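Local coordinates for thiamine-monophosphate kinase (Stenotrophomonas maltophilia, PDB 6XEP), which probably catalyses the ATP-dependent phosphorylation of thiamine monophosphate to thiamine diphosphate, the active form of vitamin B1, at residues A156-G166 with L299-D309; A218-L229 with L270-T281. All coordinates share one frame; numbering follows the deposited sequence. Where two conformers were deposited one is given.

Contact 1 (A156-G166 with L299-D309)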
loop_
_atom_site.group_PDB
_atom_site.type_symbol
_atom_site.label_atom_id
_atom_site.label_comp_id
_atom_site.label_asym_id
_atom_site.label_seq_id
_atom_site.Cartn_x
_atom_site.Cartn_y
_atom_site.Cartn_z
ATOM N N ALA A 156 24.804 4.131 16.085
ATOM C CA ALA A 156 25.994 3.339 16.367
ATOM C C ALA A 156 26.993 4.187 17.152
ATOM O O ALA A 156 27.094 5.396 16.944
ATOM C CB ALA A 156 26.619 2.837 15.068
ATOM N N GLN A 157 27.710 3.558 18.085
ATOM C CA GLN A 157 28.655 4.241 18.954
ATOM C C GLN A 157 30.061 3.728 18.694
ATOM O O GLN A 157 30.255 2.546 18.407
ATOM C CB GLN A 157 28.306 4.028 20.434
ATOM C CG GLN A 157 26.964 4.616 20.818
ATOM C CD GLN A 157 26.923 6.105 20.591
ATOM O OE1 GLN A 157 27.762 6.846 21.116
ATOM N NE2 GLN A 157 25.953 6.561 19.799
ATOM N N LEU A 158 31.041 4.623 18.812
ATOM C CA LEU A 158 32.432 4.206 18.719
ATOM C C LEU A 158 32.709 3.084 19.710
ATOM O O LEU A 158 32.258 3.126 20.860
ATOM C CB LEU A 158 33.357 5.404 18.987
ATOM C CG LEU A 158 33.235 6.571 17.997
ATOM C CD1 LEU A 158 34.276 7.646 18.285
ATOM C CD2 LEU A 158 33.361 6.103 16.557
ATOM N N GLY A 159 33.449 2.070 19.258
ATOM C CA GLY A 159 33.717 0.904 20.071
ATOM C C GLY A 159 32.675 -0.203 20.024
ATOM O O GLY A 159 32.923 -1.280 20.586
ATOM N N ASP A 160 31.530 0.003 19.365
ATOM C CA ASP A 160 30.524 -1.054 19.275
ATOM C C ASP A 160 31.066 -2.267 18.520
ATOM O O ASP A 160 31.868 -2.141 17.591
ATOM C CB ASP A 160 29.271 -0.560 18.543
ATOM C CG ASP A 160 28.365 0.296 19.407
ATOM O OD1 ASP A 160 28.665 0.487 20.609
ATOM O OD2 ASP A 160 27.337 0.772 18.868
ATOM N N ASP A 161 30.594 -3.450 18.908
ATOM C CA ASP A 161 30.671 -4.611 18.029
ATOM C C ASP A 161 29.593 -4.510 16.951
ATOM O O ASP A 161 28.518 -3.957 17.176
ATOM C CB ASP A 161 30.458 -5.915 18.802
ATOM C CG ASP A 161 31.523 -6.175 19.846
ATOM O OD1 ASP A 161 32.701 -5.868 19.578
ATOM O OD2 ASP A 161 31.183 -6.720 20.934
ATOM N N ILE A 162 29.872 -5.089 15.788
ATOM C CA ILE A 162 28.886 -5.273 14.730
ATOM C C ILE A 162 28.470 -6.738 14.737
ATOM O O ILE A 162 29.330 -7.629 14.819
ATOM C CB ILE A 162 29.459 -4.873 13.360
ATOM C CG1 ILE A 162 29.962 -3.420 13.384
ATOM C CG2 ILE A 162 28.401 -5.009 12.254
ATOM C CD1 ILE A 162 30.594 -3.003 12.055
ATOM N N TRP A 163 27.160 -6.986 14.632
ATOM C CA TRP A 163 26.575 -8.326 14.664
ATOM C C TRP A 163 25.658 -8.514 13.472
ATOM O O TRP A 163 25.100 -7.553 12.950
ATOM C CB TRP A 163 25.730 -8.566 15.925
ATOM C CG TRP A 163 26.496 -8.534 17.225
ATOM C CD1 TRP A 163 26.880 -7.424 17.928
ATOM C CD2 TRP A 163 26.956 -9.663 17.973
ATOM N NE1 TRP A 163 27.553 -7.796 19.061
ATOM C CE2 TRP A 163 27.605 -9.166 19.121
ATOM C CE3 TRP A 163 26.874 -11.050 17.785
ATOM C CZ2 TRP A 163 28.182 -10.007 20.085
ATOM C CZ3 TRP A 163 27.441 -11.885 18.737
ATOM C CH2 TRP A 163 28.098 -11.358 19.876
ATOM N N VAL A 164 25.450 -9.770 13.073
ATOM C CA VAL A 164 24.453 -10.065 12.051
ATOM C C VAL A 164 23.768 -11.390 12.378
ATOM O O VAL A 164 24.380 -12.313 12.923
ATOM C CB VAL A 164 25.073 -10.079 10.627
ATOM C CG1 VAL A 164 26.028 -11.252 10.441
ATOM C CG2 VAL A 164 23.968 -10.070 9.560
ATOM N N SER A 165 22.481 -11.470 12.062
ATOM C CA SER A 165 21.701 -12.670 12.344
ATOM C C SER A 165 21.805 -13.663 11.191
ATOM O O SER A 165 22.139 -13.304 10.063
ATOM C CB SER A 165 20.230 -12.313 12.583
ATOM O OG SER A 165 19.633 -11.718 11.411
ATOM N N GLY A 166 21.520 -14.935 11.498
ATOM C CA GLY A 166 21.383 -15.948 10.460
ATOM C C GLY A 166 22.655 -16.168 9.661
ATOM O O GLY A 166 23.764 -16.315 10.202
ATOM N N LEU A 299 18.638 -18.854 17.089
ATOM C CA LEU A 299 18.964 -18.066 15.914
ATOM C C LEU A 299 20.421 -17.637 16.008
ATOM O O LEU A 299 20.810 -16.988 16.982
ATOM C CB LEU A 299 18.054 -16.833 15.821
ATOM C CG LEU A 299 18.424 -15.832 14.726
ATOM C CD1 LEU A 299 18.136 -16.366 13.306
ATOM C CD2 LEU A 299 17.701 -14.525 14.964
ATOM N N PRO A 300 21.261 -17.974 15.041
ATOM C CA PRO A 300 22.661 -17.545 15.127
ATOM C C PRO A 300 22.768 -16.029 15.139
ATOM O O PRO A 300 22.113 -15.338 14.360
ATOM C CB PRO A 300 23.296 -18.138 13.866
ATOM C CG PRO A 300 22.400 -19.286 13.493
ATOM C CD PRO A 300 21.010 -18.810 13.853
ATOM N N LEU A 301 23.613 -15.522 16.033
ATOM C CA LEU A 301 24.060 -14.132 16.007
ATOM C C LEU A 301 25.579 -14.149 16.000
ATOM O O LEU A 301 26.193 -14.718 16.911
ATOM C CB LEU A 301 23.548 -13.343 17.213
ATOM C CG LEU A 301 22.025 -13.403 17.383
ATOM C CD1 LEU A 301 21.622 -12.849 18.749
ATOM C CD2 LEU A 301 21.339 -12.645 16.242
ATOM N N THR A 302 26.174 -13.527 14.989
ATOM C CA THR A 302 27.601 -13.643 14.735
ATOM C C THR A 302 28.246 -12.268 14.809
ATOM O O THR A 302 27.811 -11.341 14.127
ATOM C CB THR A 302 27.850 -14.291 13.373
ATOM O OG1 THR A 302 27.219 -15.576 13.371
ATOM C CG2 THR A 302 29.365 -14.462 13.105
ATOM N N ARG A 303 29.284 -12.144 15.640
ATOM C CA ARG A 303 30.038 -10.898 15.733
ATOM C C ARG A 303 30.987 -10.811 14.539
ATOM O O ARG A 303 31.863 -11.666 14.370
ATOM C CB ARG A 303 30.792 -10.837 17.060
ATOM C CG ARG A 303 31.491 -9.509 17.363
ATOM C CD ARG A 303 31.970 -9.422 18.817
ATOM N NE ARG A 303 32.799 -10.563 19.184
ATOM C CZ ARG A 303 34.109 -10.628 18.958
ATOM N NH1 ARG A 303 34.735 -9.613 18.367
ATOM N NH2 ARG A 303 34.792 -11.713 19.320
ATOM N N ILE A 304 30.810 -9.788 13.707
ATOM C CA ILE A 304 31.503 -9.714 12.430
ATOM C C ILE A 304 32.416 -8.501 12.301
ATOM O O ILE A 304 33.124 -8.387 11.295
ATOM C CB ILE A 304 30.507 -9.750 11.253
ATOM C CG1 ILE A 304 29.510 -8.580 11.332
ATOM C CG2 ILE A 304 29.778 -11.088 11.223
ATOM C CD1 ILE A 304 28.733 -8.359 10.041
ATOM N N GLY A 305 32.436 -7.591 13.265
ATOM C CA GLY A 305 33.202 -6.373 13.062
ATOM C C GLY A 305 33.055 -5.405 14.207
ATOM O O GLY A 305 32.616 -5.771 15.300
ATOM N N ARG A 306 33.417 -4.150 13.933
ATOM C CA ARG A 306 33.485 -3.133 14.970
ATOM C C ARG A 306 33.222 -1.761 14.363
ATOM O O ARG A 306 33.442 -1.535 13.166
ATOM C CB ARG A 306 34.853 -3.121 15.665
ATOM C CG ARG A 306 35.957 -2.676 14.739
ATOM C CD ARG A 306 37.344 -3.040 15.237
ATOM N NE ARG A 306 38.332 -2.825 14.175
ATOM C CZ ARG A 306 38.927 -1.662 13.922
ATOM N NH1 ARG A 306 38.656 -0.598 14.665
ATOM N NH2 ARG A 306 39.806 -1.562 12.934
ATOM N N ILE A 307 32.718 -0.856 15.207
ATOM C CA ILE A 307 32.495 0.545 14.859
ATOM C C ILE A 307 33.674 1.340 15.391
ATOM O O ILE A 307 34.107 1.113 16.527
ATOM C CB ILE A 307 31.166 1.049 15.460
ATOM C CG1 ILE A 307 29.983 0.281 14.871
ATOM C CG2 ILE A 307 31.011 2.571 15.235
ATOM C CD1 ILE A 307 29.723 0.576 13.410
ATOM N N ALA A 308 34.208 2.263 14.576
ATOM C CA ALA A 308 35.440 2.958 14.929
ATOM C C ALA A 308 35.436 4.359 14.330
ATOM O O ALA A 308 34.598 4.701 13.486
ATOM C CB ALA A 308 36.682 2.207 14.437
ATOM N N ASP A 309 36.393 5.162 14.792
ATOM C CA ASP A 309 36.627 6.486 14.229
ATOM C C ASP A 309 36.891 6.378 12.730
ATOM O O ASP A 309 37.514 5.424 12.265
ATOM C CB ASP A 309 37.832 7.125 14.925
ATOM C CG ASP A 309 37.951 8.612 14.661
ATOM O OD1 ASP A 309 36.999 9.187 14.099
ATOM O OD2 ASP A 309 39.007 9.178 15.040
HETATM O O HOH W 1 33.966 -6.982 17.476
HETATM O O HOH W 2 24.804 -15.089 12.449
#

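Contact 2 (A218-L229 with L270-T281)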
loop_
_atom_site.group_PDB
_atom_site.type_symbol
_atom_site.label_atom_id
_atom_site.label_comp_id
_atom_site.label_asym_id
_atom_site.label_seq_id
_atom_site.Cartn_x
_atom_site.Cartn_y
_atom_site.Cartn_z
ATOM N N ALA A 218 20.839 -3.416 21.745
ATOM C CA ALA A 218 21.577 -2.875 20.615
ATOM C C ALA A 218 21.504 -1.355 20.598
ATOM O O ALA A 218 20.651 -0.746 21.241
ATOM C CB ALA A 218 21.033 -3.429 19.292
ATOM N N HIS A 219 22.417 -0.751 19.845
ATOM C CA HIS A 219 22.448 0.693 19.642
ATOM C C HIS A 219 21.845 1.118 18.315
ATOM O O HIS A 219 21.174 2.156 18.244
ATOM C CB HIS A 219 23.892 1.200 19.710
ATOM C CG HIS A 219 24.456 1.240 21.096
ATOM N ND1 HIS A 219 25.812 1.216 21.347
ATOM C CD2 HIS A 219 23.853 1.335 22.303
ATOM C CE1 HIS A 219 26.018 1.270 22.653
ATOM N NE2 HIS A 219 24.846 1.357 23.255
ATOM N N ALA A 220 22.102 0.355 17.258
ATOM C CA ALA A 220 21.629 0.673 15.920
ATOM C C ALA A 220 21.368 -0.630 15.186
ATOM O O ALA A 220 21.955 -1.667 15.506
ATOM C CB ALA A 220 22.642 1.531 15.155
ATOM N N ALA A 221 20.482 -0.574 14.199
ATOM C CA ALA A 221 20.153 -1.772 13.441
ATOM C C ALA A 221 19.707 -1.388 12.038
ATOM O O ALA A 221 19.245 -0.275 11.792
ATOM C CB ALA A 221 19.044 -2.591 14.137
ATOM N N VAL A 222 19.815 -2.351 11.125
ATOM C CA VAL A 222 19.356 -2.186 9.753
ATOM C C VAL A 222 19.031 -3.578 9.244
ATOM O O VAL A 222 19.618 -4.559 9.694
ATOM C CB VAL A 222 20.439 -1.480 8.890
ATOM C CG1 VAL A 222 21.704 -2.347 8.776
ATOM C CG2 VAL A 222 19.903 -1.154 7.514
ATOM N N ASP A 223 18.087 -3.683 8.311
ATOM C CA ASP A 223 17.918 -4.998 7.719
ATOM C C ASP A 223 18.765 -5.112 6.458
ATOM O O ASP A 223 19.036 -4.121 5.766
ATOM C CB ASP A 223 16.444 -5.363 7.493
ATOM C CG ASP A 223 15.846 -4.758 6.271
ATOM O OD1 ASP A 223 16.202 -3.607 5.941
ATOM O OD2 ASP A 223 14.961 -5.449 5.670
ATOM N N VAL A 224 19.281 -6.311 6.237
ATOM C CA VAL A 224 20.218 -6.579 5.155
ATOM C C VAL A 224 19.402 -7.141 4.000
ATOM O O VAL A 224 19.016 -8.313 4.005
ATOM C CB VAL A 224 21.328 -7.542 5.574
ATOM C CG1 VAL A 224 22.340 -7.675 4.424
ATOM C CG2 VAL A 224 22.004 -7.026 6.830
ATOM N N SER A 225 19.116 -6.293 3.021
ATOM C CA SER A 225 18.393 -6.735 1.831
ATOM C C SER A 225 19.065 -6.327 0.543
ATOM O O SER A 225 18.775 -6.935 -0.488
ATOM C CB SER A 225 16.960 -6.188 1.828
ATOM O OG SER A 225 16.971 -4.780 1.827
ATOM N N ASP A 226 19.962 -5.327 0.575
ATOM C CA ASP A 226 20.765 -4.943 -0.580
ATOM C C ASP A 226 22.220 -5.382 -0.444
ATOM O O ASP A 226 23.099 -4.845 -1.135
ATOM C CB ASP A 226 20.716 -3.432 -0.789
ATOM C CG ASP A 226 19.349 -2.950 -1.205
ATOM O OD1 ASP A 226 18.694 -3.641 -2.009
ATOM O OD2 ASP A 226 18.937 -1.873 -0.732
ATOM N N GLY A 227 22.486 -6.310 0.452
ATOM C CA GLY A 227 23.819 -6.792 0.746
ATOM C C GLY A 227 24.383 -6.112 1.971
ATOM O O GLY A 227 24.114 -4.936 2.241
ATOM N N LEU A 228 25.197 -6.860 2.720
ATOM C CA LEU A 228 25.739 -6.364 3.982
ATOM C C LEU A 228 26.421 -5.007 3.810
ATOM O O LEU A 228 26.182 -4.086 4.588
ATOM C CB LEU A 228 26.728 -7.378 4.563
ATOM C CG LEU A 228 27.447 -6.911 5.835
ATOM C CD1 LEU A 228 26.455 -6.769 6.990
ATOM C CD2 LEU A 228 28.584 -7.847 6.190
ATOM N N LEU A 229 27.271 -4.867 2.789
ATOM C CA LEU A 229 28.047 -3.634 2.654
ATOM C C LEU A 229 27.148 -2.425 2.419
ATOM O O LEU A 229 27.370 -1.354 2.998
ATOM C CB LEU A 229 29.070 -3.775 1.521
ATOM C CG LEU A 229 30.110 -4.871 1.791
ATOM C CD1 LEU A 229 31.175 -4.831 0.709
ATOM C CD2 LEU A 229 30.748 -4.729 3.170
ATOM N N LEU A 270 29.002 -10.740 1.126
ATOM C CA LEU A 270 29.282 -9.314 1.306
ATOM C C LEU A 270 28.272 -8.430 0.594
ATOM O O LEU A 270 27.931 -7.352 1.094
ATOM C CB LEU A 270 30.679 -8.976 0.785
ATOM C CG LEU A 270 31.838 -9.421 1.681
ATOM C CD1 LEU A 270 33.113 -9.323 0.892
ATOM C CD2 LEU A 270 31.888 -8.561 2.948
ATOM N N ARG A 271 27.812 -8.851 -0.590
ATOM C CA ARG A 271 27.060 -7.982 -1.486
ATOM C C ARG A 271 25.790 -8.618 -2.047
ATOM O O ARG A 271 25.123 -7.995 -2.887
ATOM C CB ARG A 271 27.954 -7.538 -2.654
ATOM C CG ARG A 271 29.104 -6.643 -2.226
ATOM C CD ARG A 271 30.062 -6.317 -3.381
ATOM N NE ARG A 271 31.354 -5.887 -2.851
ATOM C CZ ARG A 271 32.346 -6.721 -2.561
ATOM N NH1 ARG A 271 32.201 -8.027 -2.777
ATOM N NH2 ARG A 271 33.480 -6.261 -2.064
ATOM N N GLY A 272 25.431 -9.819 -1.606
ATOM C CA GLY A 272 24.286 -10.508 -2.188
ATOM C C GLY A 272 22.971 -9.862 -1.790
ATOM O O GLY A 272 22.805 -9.380 -0.671
ATOM N N GLY A 273 22.010 -9.871 -2.726
ATOM C CA GLY A 273 20.702 -9.332 -2.418
ATOM C C GLY A 273 19.839 -10.294 -1.615
ATOM O O GLY A 273 20.067 -11.507 -1.591
ATOM N N ASP A 274 18.853 -9.719 -0.912
ATOM C CA ASP A 274 17.680 -10.444 -0.397
ATOM C C ASP A 274 17.980 -11.386 0.764
ATOM O O ASP A 274 17.296 -12.399 0.931
ATOM C CB ASP A 274 16.988 -11.221 -1.513
ATOM C CG ASP A 274 16.249 -10.314 -2.470
ATOM O OD1 ASP A 274 16.430 -9.079 -2.400
ATOM O OD2 ASP A 274 15.482 -10.847 -3.293
ATOM N N ASP A 275 18.962 -11.078 1.615
ATOM C CA ASP A 275 19.149 -11.933 2.792
ATOM C C ASP A 275 17.981 -11.804 3.760
ATOM O O ASP A 275 17.506 -12.808 4.314
ATOM C CB ASP A 275 20.430 -11.572 3.522
ATOM C CG ASP A 275 21.674 -11.853 2.709
ATOM O OD1 ASP A 275 21.872 -13.019 2.292
ATOM O OD2 ASP A 275 22.470 -10.910 2.530
ATOM N N TYR A 276 17.507 -10.572 3.959
ATOM C CA TYR A 276 16.496 -10.232 4.963
ATOM C C TYR A 276 16.923 -10.730 6.346
ATOM O O TYR A 276 16.134 -11.264 7.126
ATOM C CB TYR A 276 15.099 -10.732 4.528
ATOM C CG TYR A 276 14.722 -9.997 3.255
ATOM C CD1 TYR A 276 14.444 -8.642 3.298
ATOM C CD2 TYR A 276 14.735 -10.631 2.005
ATOM C CE1 TYR A 276 14.131 -7.925 2.141
ATOM C CE2 TYR A 276 14.422 -9.919 0.837
ATOM C CZ TYR A 276 14.124 -8.568 0.917
ATOM O OH TYR A 276 13.829 -7.819 -0.208
ATOM N N GLU A 277 18.199 -10.510 6.659
ATOM C CA GLU A 277 18.753 -10.669 7.994
ATOM C C GLU A 277 18.826 -9.299 8.657
ATOM O O GLU A 277 18.580 -8.282 8.019
ATOM C CB GLU A 277 20.135 -11.331 7.921
ATOM C CG GLU A 277 20.071 -12.748 7.355
ATOM C CD GLU A 277 19.426 -13.767 8.316
ATOM O OE1 GLU A 277 18.977 -13.398 9.433
ATOM O OE2 GLU A 277 19.380 -14.966 7.957
ATOM N N LEU A 278 19.134 -9.273 9.954
ATOM C CA LEU A 278 19.288 -8.012 10.678
ATOM C C LEU A 278 20.755 -7.815 11.034
ATOM O O LEU A 278 21.385 -8.726 11.571
ATOM C CB LEU A 278 18.456 -7.993 11.964
ATOM C CG LEU A 278 16.945 -7.862 11.844
ATOM C CD1 LEU A 278 16.336 -7.662 13.249
ATOM C CD2 LEU A 278 16.597 -6.691 10.942
ATOM N N CYS A 279 21.287 -6.634 10.746
ATOM C CA CYS A 279 22.639 -6.256 11.162
ATOM C C CYS A 279 22.508 -5.179 12.220
ATOM O O CYS A 279 21.738 -4.223 12.041
ATOM C CB CYS A 279 23.460 -5.756 9.966
ATOM S SG CYS A 279 25.100 -5.160 10.394
ATOM N N PHE A 280 23.216 -5.338 13.345
ATOM C CA PHE A 280 23.091 -4.351 14.412
ATOM C C PHE A 280 24.433 -4.121 15.086
ATOM O O PHE A 280 25.385 -4.884 14.910
ATOM C CB PHE A 280 22.018 -4.747 15.447
ATOM C CG PHE A 280 22.229 -6.091 16.081
ATOM C CD1 PHE A 280 21.832 -7.248 15.431
ATOM C CD2 PHE A 280 22.786 -6.191 17.356
ATOM C CE1 PHE A 280 21.995 -8.493 16.019
ATOM C CE2 PHE A 280 22.957 -7.434 17.964
ATOM C CZ PHE A 280 22.556 -8.595 17.286
ATOM N N THR A 281 24.507 -3.033 15.847
ATOM C CA THR A 281 25.684 -2.739 16.640
ATOM C C THR A 281 25.279 -2.710 18.108
ATOM O O THR A 281 24.125 -2.397 18.442
ATOM C CB THR A 281 26.351 -1.405 16.218
ATOM O OG1 THR A 281 25.719 -0.293 16.869
ATOM C CG2 THR A 281 26.307 -1.217 14.696
HETATM O O HOH W 3 14.263 -4.861 0.303
HETATM O O HOH W 4 21.107 -8.908 1.455
HETATM O O HOH W 5 25.045 -9.713 2.044
#

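Contact 1 (A156-G166 with L299-D309)
Ile162 and Ile304 face each other across two antiparallel strands, 161-165 and 301-308, whose short axes run at 143°. Backbone bonds carry the pairing. Val164 and Thr302 exchange N-H and C=O in both directions. Ile162 takes part differently: its N binds Gly305 O at 2.9 Å, while its O receives Ile304 N at 2.8 Å and, weakly, Gly305 N. Ile304 and Gly305 share one partner, a classic beta bulge that shifts the register by one residue between Ile162 and Trp163. Near the strand ends, Gly159 N, in the type II turn Gln157-Asp160, reaches Ile307 O, and Gly166 N reaches Pro300 O.

Apolar contacts collect round the bulge. With chi1 at 59°, Ile304 brings its CG1 over to Ile162 CG2, 3.9 Å away, and turns its CG2 toward Val164 CG1; the Ile162 and Ile304 side chains cross at about a right angle. Ile162 CD1 continues to Ile307 CD1. On the other face, Arg303 CB stands 3.8 Å from the centroid of the Trp163 six-membered ring, 6° off its normal, a CH-pi contact; Phe280 also meets the indole, with nearly parallel planes.

Between the polar side chains, water does the linking. Asp161 OD1 and Arg303 NH1 are 4.4 Å apart, too far for a salt bridge, and one water joins both to Gly305 O; Asp161 OD2 pairs with Arg287. A second water ties Thr302 OG1 to Val164 O and Gly166 O. Together these features mark an antiparallel pair with a classic bulge in the six-stranded mixed sheet of the AIR synthase-related C-terminal domain.

Contact 2 (A218-L229 with L270-T281)
This buried contact pairs strand 220-224, outermost of its sheet within the chain, with strand 277-281, then extends through loops to two helix ends. Val222 and Cys279 supply the evidence for pairing: each N binds the other's O, with Val222 N to Cys279 O at 2.8 Å. Val224 N meets Glu277 O with a nearly straight N-H...O angle of 175°. Tyr276 and Glu277 both face Val224, a G1 beta bulge; Tyr276 N bonds only weakly to Val224 O. Cys279 SG lies anti to its backbone N (chi1 176°) and comes 4.0 Å from Leu228 CD1.

Ser225 O accepts Asp274 N, and Ser225 CB packs against the Tyr276 ring. Ser225 is predicted to bind ATP, Asp274 the substrate, and Asp223 and Asp226 magnesium. Two waters hold Asp275 OD2, one linking it to Leu228 N, and Asp275 OD1 accepts Gly169 N. At phi 98°, a CB on the N-cap Gly227 would press on the preceding carbonyl O, and Gly227 CA lies against Gly272 O.

Leu229 N binds Leu270 O at 3.1 Å, and Leu229 CD1 lies over one guanidinium face of Arg271, which pairs with Asp267. Helix 68-85 packs on Tyr276 and Leu278, helix 228-239 on Val222 and Cys279, and strand 312-315 on Leu229 and Leu270.

In the fold
Both contacts are antiparallel pairings in one six-stranded mixed sheet, meeting where strands 161-165 and 277-282 run side by side: Trp163 N lies 2.8 Å from Phe280 O and Ser165 OG 2.7 Å from Glu277 OE1, both probable hydrogen bonds. Contact 2 is the more interior, its centre about 10 Å from the chain centre against about 19 Å for contact 1, where seven of 22 touching residues are exposed. Each pair carries a bulge, classic in contact 1 and G1 in contact 2. Contact 1 ends in turns and loops; contact 2 runs into acidic loops with residues predicted to bind metal and substrate, where Asp274, salt-bridged to Lys74, also bonds the tag residue His6 of the second subunit.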